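Local coordinates for protein GDP-6-deoxy-D-mannose reductase (Pseudomonas aeruginosa, PDB 6X3B) that probably reduces GDP-4-dehydro-6-deoxy-D-mannose to GDP-rhamnose with NADPH, a step in the assembly of the lipopolysaccharide O-antigen, at residues T119-S124 with L233-H238; L137-E142 with R177-I182. One frame throughout, in Å; residues are numbered along the deposited sequence.

Contact 1: residues T119-S124 with L233-H238; sequences TFLYIS and LRLLSH. With NDP (NADPH dihydro-nicotinamide-adenine-dinucleotide phosphate), chain E.
Thr119 and Leu121 meet Leu236 and Leu235 where helix 225-238 packs against one face of the central, mostly parallel sheet in the Rossmann fold of this epimerase/dehydratase family enzyme. Strand 119-123 and the end of the helix run in roughly opposite directions, at 145°, with their axes 9.3 Å apart at closest, and the contact between them is purely apolar. Thr119 divides its branches: CG2 lies 3.9 Å from CD2 of Leu236, while OG1 is hydrogen-bonded to Arg172 NH1. NH1 also donates to the carbonyl O of Leu236, so Arg172 joins the start of the strand to the helix. Phe120 points away and packs between helices 93-114 and 150-169 on the other face of the sheet. Leu121 supplies the middle of the contact. Its CB is 3.7 Å from CD2 of Leu236, and the two side chains cross at about a right angle. CG lies anti to the backbone N (chi1 167°), which leaves CB itself against Leu236 and carries CD1 on to 4.3 Å from CD1 of Leu235. Further along, the strand leaves the helix and reaches the cofactor. Ile123 sets its CG2 3.6 Å from O4D of the nicotinamide ribose of NADPH, and its carbonyl accepts a hydrogen bond from Lys155 NZ. Just past the strand's C-terminal end, the usual place for a dinucleotide in a Rossmann fold, Ser124 is bonded through OG to Glu159, and its carbonyl O stands 3.6 Å from C6N of the nicotinamide.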
# COMPACT_ATOMS: atom_id res chain seq x y z
N THR A 119 -4.77 -15.30 14.95
CA THR A 119 -5.32 -14.89 13.67
C THR A 119 -5.68 -13.40 13.70
O THR A 119 -6.34 -12.93 14.62
CB THR A 119 -6.54 -15.74 13.32
OG1 THR A 119 -6.10 -17.09 13.09
CG2 THR A 119 -7.21 -15.22 12.05
N PHE A 120 -5.21 -12.67 12.70
CA PHE A 120 -5.48 -11.24 12.59
C PHE A 120 -6.22 -11.01 11.29
O PHE A 120 -5.64 -11.14 10.21
CB PHE A 120 -4.18 -10.43 12.62
CG PHE A 120 -4.40 -8.95 12.79
CD1 PHE A 120 -4.71 -8.16 11.69
CD2 PHE A 120 -4.30 -8.36 14.04
CE1 PHE A 120 -4.91 -6.77 11.84
CE2 PHE A 120 -4.49 -6.97 14.20
CZ PHE A 120 -4.81 -6.19 13.12
N LEU A 121 -7.50 -10.63 11.37
CA LEU A 121 -8.28 -10.34 10.18
C LEU A 121 -8.38 -8.82 10.04
O LEU A 121 -9.02 -8.14 10.85
CB LEU A 121 -9.66 -10.99 10.27
CG LEU A 121 -10.68 -10.51 9.23
CD1 LEU A 121 -10.20 -10.82 7.79
CD2 LEU A 121 -12.05 -11.13 9.49
N TYR A 122 -7.71 -8.29 9.01
CA TYR A 122 -7.73 -6.86 8.73
C TYR A 122 -8.90 -6.57 7.81
O TYR A 122 -9.07 -7.25 6.79
CB TYR A 122 -6.43 -6.40 8.08
CG TYR A 122 -6.53 -4.96 7.71
CD1 TYR A 122 -6.57 -4.00 8.71
CD2 TYR A 122 -6.70 -4.56 6.39
CE1 TYR A 122 -6.71 -2.66 8.40
CE2 TYR A 122 -6.83 -3.22 6.06
CZ TYR A 122 -6.85 -2.28 7.09
OH TYR A 122 -6.99 -0.94 6.79
N ILE A 123 -9.72 -5.59 8.17
CA ILE A 123 -10.89 -5.23 7.39
C ILE A 123 -10.49 -4.05 6.51
O ILE A 123 -10.30 -2.92 7.00
CB ILE A 123 -12.11 -4.92 8.26
CG1 ILE A 123 -12.54 -6.16 9.08
CG2 ILE A 123 -13.30 -4.48 7.39
CD1 ILE A 123 -12.49 -7.51 8.29
N SER A 124 -10.37 -4.31 5.21
CA SER A 124 -10.03 -3.30 4.21
C SER A 124 -11.32 -2.77 3.59
O SER A 124 -12.29 -2.51 4.31
CB SER A 124 -9.08 -3.90 3.17
OG SER A 124 -8.63 -2.94 2.21
N LEU A 233 -16.52 -13.92 10.22
CA LEU A 233 -16.37 -15.03 11.16
C LEU A 233 -15.99 -16.32 10.43
O LEU A 233 -15.22 -17.14 10.97
CB LEU A 233 -17.67 -15.22 11.94
CG LEU A 233 -18.04 -14.05 12.88
CD1 LEU A 233 -19.38 -14.33 13.57
CD2 LEU A 233 -16.94 -13.78 13.92
N ARG A 234 -16.53 -16.54 9.23
CA ARG A 234 -16.13 -17.74 8.47
C ARG A 234 -14.70 -17.63 7.97
O ARG A 234 -14.00 -18.65 7.85
CB ARG A 234 -17.10 -17.96 7.31
CG ARG A 234 -18.52 -18.24 7.78
CD ARG A 234 -19.34 -18.88 6.70
NE ARG A 234 -19.04 -20.29 6.60
CZ ARG A 234 -19.65 -21.23 7.31
NH1 ARG A 234 -20.61 -20.90 8.16
NH2 ARG A 234 -19.29 -22.50 7.17
N LEU A 235 -14.23 -16.41 7.71
CA LEU A 235 -12.83 -16.23 7.38
C LEU A 235 -11.94 -16.59 8.57
O LEU A 235 -10.91 -17.27 8.40
CB LEU A 235 -12.58 -14.78 6.93
CG LEU A 235 -12.97 -14.52 5.48
CD1 LEU A 235 -12.87 -13.01 5.16
CD2 LEU A 235 -12.08 -15.34 4.55
N LEU A 236 -12.31 -16.14 9.78
CA LEU A 236 -11.56 -16.54 10.97
C LEU A 236 -11.51 -18.05 11.09
O LEU A 236 -10.48 -18.61 11.48
CB LEU A 236 -12.21 -15.97 12.23
CG LEU A 236 -12.24 -14.45 12.41
CD1 LEU A 236 -12.86 -14.12 13.77
CD2 LEU A 236 -10.83 -13.88 12.34
N SER A 237 -12.62 -18.73 10.77
CA SER A 237 -12.65 -20.18 10.91
C SER A 237 -11.90 -20.89 9.79
O SER A 237 -11.32 -21.95 10.02
CB SER A 237 -14.08 -20.70 10.94
OG SER A 237 -14.74 -20.30 12.13
N HIS A 238 -11.92 -20.35 8.57
CA HIS A 238 -11.54 -21.14 7.40
C HIS A 238 -10.57 -20.46 6.44
O HIS A 238 -10.07 -21.15 5.53
CB HIS A 238 -12.79 -21.56 6.60
CG HIS A 238 -13.85 -22.25 7.42
ND1 HIS A 238 -13.62 -23.44 8.08
CD2 HIS A 238 -15.15 -21.93 7.64
CE1 HIS A 238 -14.73 -23.81 8.70
NE2 HIS A 238 -15.67 -22.92 8.45
PA NDP E . -17.25 3.58 11.81
O1A NDP E . -16.63 4.86 11.37
O2A NDP E . -18.74 3.54 11.99
O5B NDP E . -16.55 3.09 13.16
C5B NDP E . -15.14 3.34 13.35
C4B NDP E . -14.71 2.79 14.69
O4B NDP E . -13.29 3.02 14.88
C3B NDP E . -15.40 3.41 15.92
O3B NDP E . -15.72 2.41 16.88
C2B NDP E . -14.36 4.40 16.43
O2B NDP E . -14.51 4.59 17.84
C1B NDP E . -13.08 3.64 16.12
N9A NDP E . -11.90 4.49 16.03
C8A NDP E . -11.70 5.52 15.15
N7A NDP E . -10.54 6.12 15.31
C5A NDP E . -9.94 5.44 16.36
C6A NDP E . -8.71 5.58 17.01
N6A NDP E . -7.83 6.52 16.65
N1A NDP E . -8.41 4.74 18.03
C2A NDP E . -9.32 3.81 18.36
N3A NDP E . -10.52 3.58 17.82
C4A NDP E . -10.77 4.43 16.82
O3 NDP E . -16.84 2.42 10.80
PN NDP E . -17.71 1.25 10.14
O1N NDP E . -18.20 0.36 11.23
O2N NDP E . -18.70 1.86 9.21
O5D NDP E . -16.59 0.48 9.28
C5D NDP E . -15.94 -0.68 9.87
C4D NDP E . -14.80 -1.10 8.97
O4D NDP E . -15.34 -1.49 7.68
C3D NDP E . -13.74 -0.04 8.69
O3D NDP E . -12.44 -0.61 8.66
C2D NDP E . -14.18 0.50 7.33
O2D NDP E . -13.11 1.08 6.60
C1D NDP E . -14.71 -0.76 6.66
N1N NDP E . -15.71 -0.45 5.60
C2N NDP E . -16.97 -0.02 5.92
C3N NDP E . -17.95 0.12 4.97
C7N NDP E . -19.19 0.83 5.34
O7N NDP E . -20.06 1.04 4.49
N7N NDP E . -19.33 1.22 6.60
C4N NDP E . -17.71 -0.46 3.62
C5N NDP E . -16.31 -0.85 3.37
C6N NDP E . -15.38 -0.60 4.27
P2B NDP E . -14.88 6.12 18.19
O1X NDP E . -14.99 6.17 19.70
O2X NDP E . -13.75 6.98 17.67
O3X NDP E . -16.20 6.42 17.50

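Contact 2: residues L137-E142 with R177-I182; sequences LPIHEE and RPFNHI. With NDP (NADPH dihydro-nicotinamide-adenine-dinucleotide phosphate), chain E.
Beside the nicotinamide end of the NADPH site, the loop between strand 119-123 and helix 150-169 packs on strand 172-182 where it is broken at Phe179, beside the cofactor. Ile139 meets Phe179 directly: its CD1 sits 4.0 Å from CE2, at the edge of the ring and near its plane. The isoleucine chain is extended beyond CG1 (chi2 176°), which carries CD1 out to the ring. A water bridges the second pair, Glu141 and Arg177. It donates to Glu141 O at 2.7 Å and accepts from Arg177 NH1 at 2.9 Å, lying in the guanidinium plane at its edge. Arg177 is held further by a salt bridge from NH2 to Glu159 and a hydrogen bond from NH1 to Tyr129 OH, so several partners fix the rotation of this buried group. The Glu141 carboxylate turns elsewhere, its OE2 accepting from the backbone N of Asn246.

The same strand then serves the cofactor. His181 ND1 donates to Phe179 O (3.0 Å) close to the imidazole plane and in the carbonyl plane, which sets the ring's rotation. One imidazole face has C3N of the nicotinamide over it, offset toward the rim, and ND1 is 3.3 Å from C4N, the hydride-carrying carbon. Pro178 CG lies 3.9 Å from C5N of the same ring. Such a wall, at the C-terminal end of a sheet strand, is typical of the nicotinamide pocket of a Rossmann-fold reductase.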
# COMPACT_ATOMS: atom_id res chain seq x y z
N LEU A 137 -15.21 -6.70 -15.00
CA LEU A 137 -16.17 -7.19 -14.01
C LEU A 137 -16.46 -8.67 -14.26
O LEU A 137 -16.45 -9.13 -15.41
CB LEU A 137 -17.47 -6.39 -14.09
CG LEU A 137 -17.38 -4.88 -13.82
CD1 LEU A 137 -18.77 -4.30 -13.77
CD2 LEU A 137 -16.64 -4.58 -12.52
N PRO A 138 -16.70 -9.45 -13.19
CA PRO A 138 -16.71 -9.04 -11.78
C PRO A 138 -15.31 -8.92 -11.21
O PRO A 138 -14.42 -9.69 -11.58
CB PRO A 138 -17.48 -10.17 -11.09
CG PRO A 138 -17.15 -11.39 -11.92
CD PRO A 138 -16.99 -10.89 -13.35
N ILE A 139 -15.13 -7.97 -10.29
CA ILE A 139 -13.81 -7.70 -9.72
C ILE A 139 -13.32 -8.90 -8.93
O ILE A 139 -14.02 -9.41 -8.06
CB ILE A 139 -13.87 -6.45 -8.82
CG1 ILE A 139 -14.25 -5.22 -9.64
CG2 ILE A 139 -12.55 -6.28 -8.06
CD1 ILE A 139 -14.42 -3.99 -8.81
N HIS A 140 -12.10 -9.34 -9.22
CA HIS A 140 -11.49 -10.46 -8.52
C HIS A 140 -10.20 -9.99 -7.86
O HIS A 140 -9.64 -8.94 -8.20
CB HIS A 140 -11.24 -11.63 -9.46
CG HIS A 140 -10.37 -11.27 -10.62
ND1 HIS A 140 -9.02 -11.55 -10.66
CD2 HIS A 140 -10.65 -10.61 -11.77
CE1 HIS A 140 -8.51 -11.10 -11.79
NE2 HIS A 140 -9.47 -10.52 -12.48
N GLU A 141 -9.71 -10.80 -6.92
CA GLU A 141 -8.60 -10.38 -6.07
C GLU A 141 -7.27 -10.28 -6.81
O GLU A 141 -6.30 -9.76 -6.24
CB GLU A 141 -8.46 -11.34 -4.89
CG GLU A 141 -9.63 -11.27 -3.89
CD GLU A 141 -10.81 -12.13 -4.28
OE1 GLU A 141 -10.91 -12.57 -5.45
OE2 GLU A 141 -11.67 -12.37 -3.40
N GLU A 142 -7.18 -10.75 -8.05
CA GLU A 142 -5.94 -10.66 -8.80
C GLU A 142 -5.87 -9.38 -9.63
O GLU A 142 -4.88 -9.15 -10.33
CB GLU A 142 -5.78 -11.89 -9.71
CG GLU A 142 -5.50 -13.16 -8.93
CD GLU A 142 -4.28 -13.03 -8.05
OE1 GLU A 142 -3.24 -12.53 -8.54
OE2 GLU A 142 -4.35 -13.41 -6.85
N ARG A 177 -11.92 -7.56 1.80
CA ARG A 177 -12.29 -6.34 1.07
C ARG A 177 -13.80 -6.30 0.90
O ARG A 177 -14.33 -6.79 -0.10
CB ARG A 177 -11.59 -6.25 -0.29
CG ARG A 177 -10.08 -6.07 -0.19
CD ARG A 177 -9.38 -6.21 -1.55
NE ARG A 177 -7.97 -5.87 -1.43
CZ ARG A 177 -7.08 -6.06 -2.41
NH1 ARG A 177 -7.48 -6.61 -3.56
NH2 ARG A 177 -5.81 -5.70 -2.24
N PRO A 178 -14.55 -5.78 1.87
CA PRO A 178 -16.01 -5.75 1.73
C PRO A 178 -16.42 -4.65 0.77
O PRO A 178 -15.81 -3.57 0.73
CB PRO A 178 -16.49 -5.45 3.15
CG PRO A 178 -15.34 -4.64 3.75
CD PRO A 178 -14.09 -5.28 3.18
N PHE A 179 -17.47 -4.93 0.01
CA PHE A 179 -18.03 -3.90 -0.86
C PHE A 179 -19.15 -3.19 -0.09
O PHE A 179 -19.05 -3.06 1.14
CB PHE A 179 -18.45 -4.52 -2.20
CG PHE A 179 -17.25 -4.88 -3.10
CD1 PHE A 179 -16.25 -5.72 -2.63
CD2 PHE A 179 -17.12 -4.34 -4.37
CE1 PHE A 179 -15.15 -6.06 -3.44
CE2 PHE A 179 -16.04 -4.67 -5.18
CZ PHE A 179 -15.04 -5.52 -4.71
N ASN A 180 -20.14 -2.66 -0.80
CA ASN A 180 -21.21 -1.84 -0.16
C ASN A 180 -21.94 -2.60 0.96
O ASN A 180 -22.29 -3.77 0.75
CB ASN A 180 -22.14 -1.21 -1.19
CG ASN A 180 -21.45 -0.12 -1.98
OD1 ASN A 180 -20.59 -0.40 -2.81
ND2 ASN A 180 -21.80 1.13 -1.72
N HIS A 181 -22.18 -1.96 2.07
CA HIS A 181 -22.90 -2.50 3.25
C HIS A 181 -24.28 -1.85 3.35
O HIS A 181 -24.40 -0.67 2.98
CB HIS A 181 -22.23 -2.06 4.56
CG HIS A 181 -20.94 -2.71 4.92
ND1 HIS A 181 -19.91 -2.86 4.03
CD2 HIS A 181 -20.47 -3.17 6.10
CE1 HIS A 181 -18.89 -3.43 4.62
NE2 HIS A 181 -19.20 -3.62 5.89
N ILE A 182 -25.25 -2.54 3.86
CA ILE A 182 -26.60 -1.98 4.13
C ILE A 182 -26.97 -2.39 5.56
O ILE A 182 -26.88 -3.59 5.86
CB ILE A 182 -27.66 -2.47 3.13
CG1 ILE A 182 -27.32 -2.09 1.69
CG2 ILE A 182 -29.03 -1.95 3.53
CD1 ILE A 182 -28.35 -2.55 0.68
PA NDP E . -17.25 3.58 11.81
O1A NDP E . -16.63 4.86 11.37
O2A NDP E . -18.74 3.54 11.99
O5B NDP E . -16.55 3.09 13.16
C5B NDP E . -15.14 3.34 13.35
C4B NDP E . -14.71 2.79 14.69
O4B NDP E . -13.29 3.02 14.88
C3B NDP E . -15.40 3.41 15.92
O3B NDP E . -15.72 2.41 16.88
C2B NDP E . -14.36 4.40 16.43
O2B NDP E . -14.51 4.59 17.84
C1B NDP E . -13.08 3.64 16.12
N9A NDP E . -11.90 4.49 16.03
C8A NDP E . -11.70 5.52 15.15
N7A NDP E . -10.54 6.12 15.31
C5A NDP E . -9.94 5.44 16.36
C6A NDP E . -8.71 5.58 17.01
N6A NDP E . -7.83 6.52 16.65
N1A NDP E . -8.41 4.74 18.03
C2A NDP E . -9.32 3.81 18.36
N3A NDP E . -10.52 3.58 17.82
C4A NDP E . -10.77 4.43 16.82
O3 NDP E . -16.84 2.42 10.80
PN NDP E . -17.71 1.25 10.14
O1N NDP E . -18.20 0.36 11.23
O2N NDP E . -18.70 1.86 9.21
O5D NDP E . -16.59 0.48 9.28
C5D NDP E . -15.94 -0.68 9.87
C4D NDP E . -14.80 -1.10 8.97
O4D NDP E . -15.34 -1.49 7.68
C3D NDP E . -13.74 -0.04 8.69
O3D NDP E . -12.44 -0.61 8.66
C2D NDP E . -14.18 0.50 7.33
O2D NDP E . -13.11 1.08 6.60
C1D NDP E . -14.71 -0.76 6.66
N1N NDP E . -15.71 -0.45 5.60
C2N NDP E . -16.97 -0.02 5.92
C3N NDP E . -17.95 0.12 4.97
C7N NDP E . -19.19 0.83 5.34
O7N NDP E . -20.06 1.04 4.49
N7N NDP E . -19.33 1.22 6.60
C4N NDP E . -17.71 -0.46 3.62
C5N NDP E . -16.31 -0.85 3.37
C6N NDP E . -15.38 -0.60 4.27
P2B NDP E . -14.88 6.12 18.19
O1X NDP E . -14.99 6.17 19.70
O2X NDP E . -13.75 6.98 17.67
O3X NDP E . -16.20 6.42 17.50
O HOH W 1 -5.84 -7.14 -5.88

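Overall arrangement
From the N terminus, the chain enters contact 1 on strand 119-123, then runs through the 137-142 loop and helix 150-169 to strand 172-182, where contact 2 closes the shorter loop. It continues to helix 225-238, whose last turns return to strand 119-123 and close the longer one. Contact 2 is therefore enclosed within contact 1, without crossing. Strands 119-123 and 172-182 are parallel neighbours, so the contacts touch where Ser124 packs on Pro178 and Arg177, and Ile123 on Pro178, although their centres are 16 Å apart. Contact 1 joins helix 225-238 to the sheet; contact 2 joins the 137-142 loop to the neighbouring strand. Both reach the nicotinamide half of NADPH.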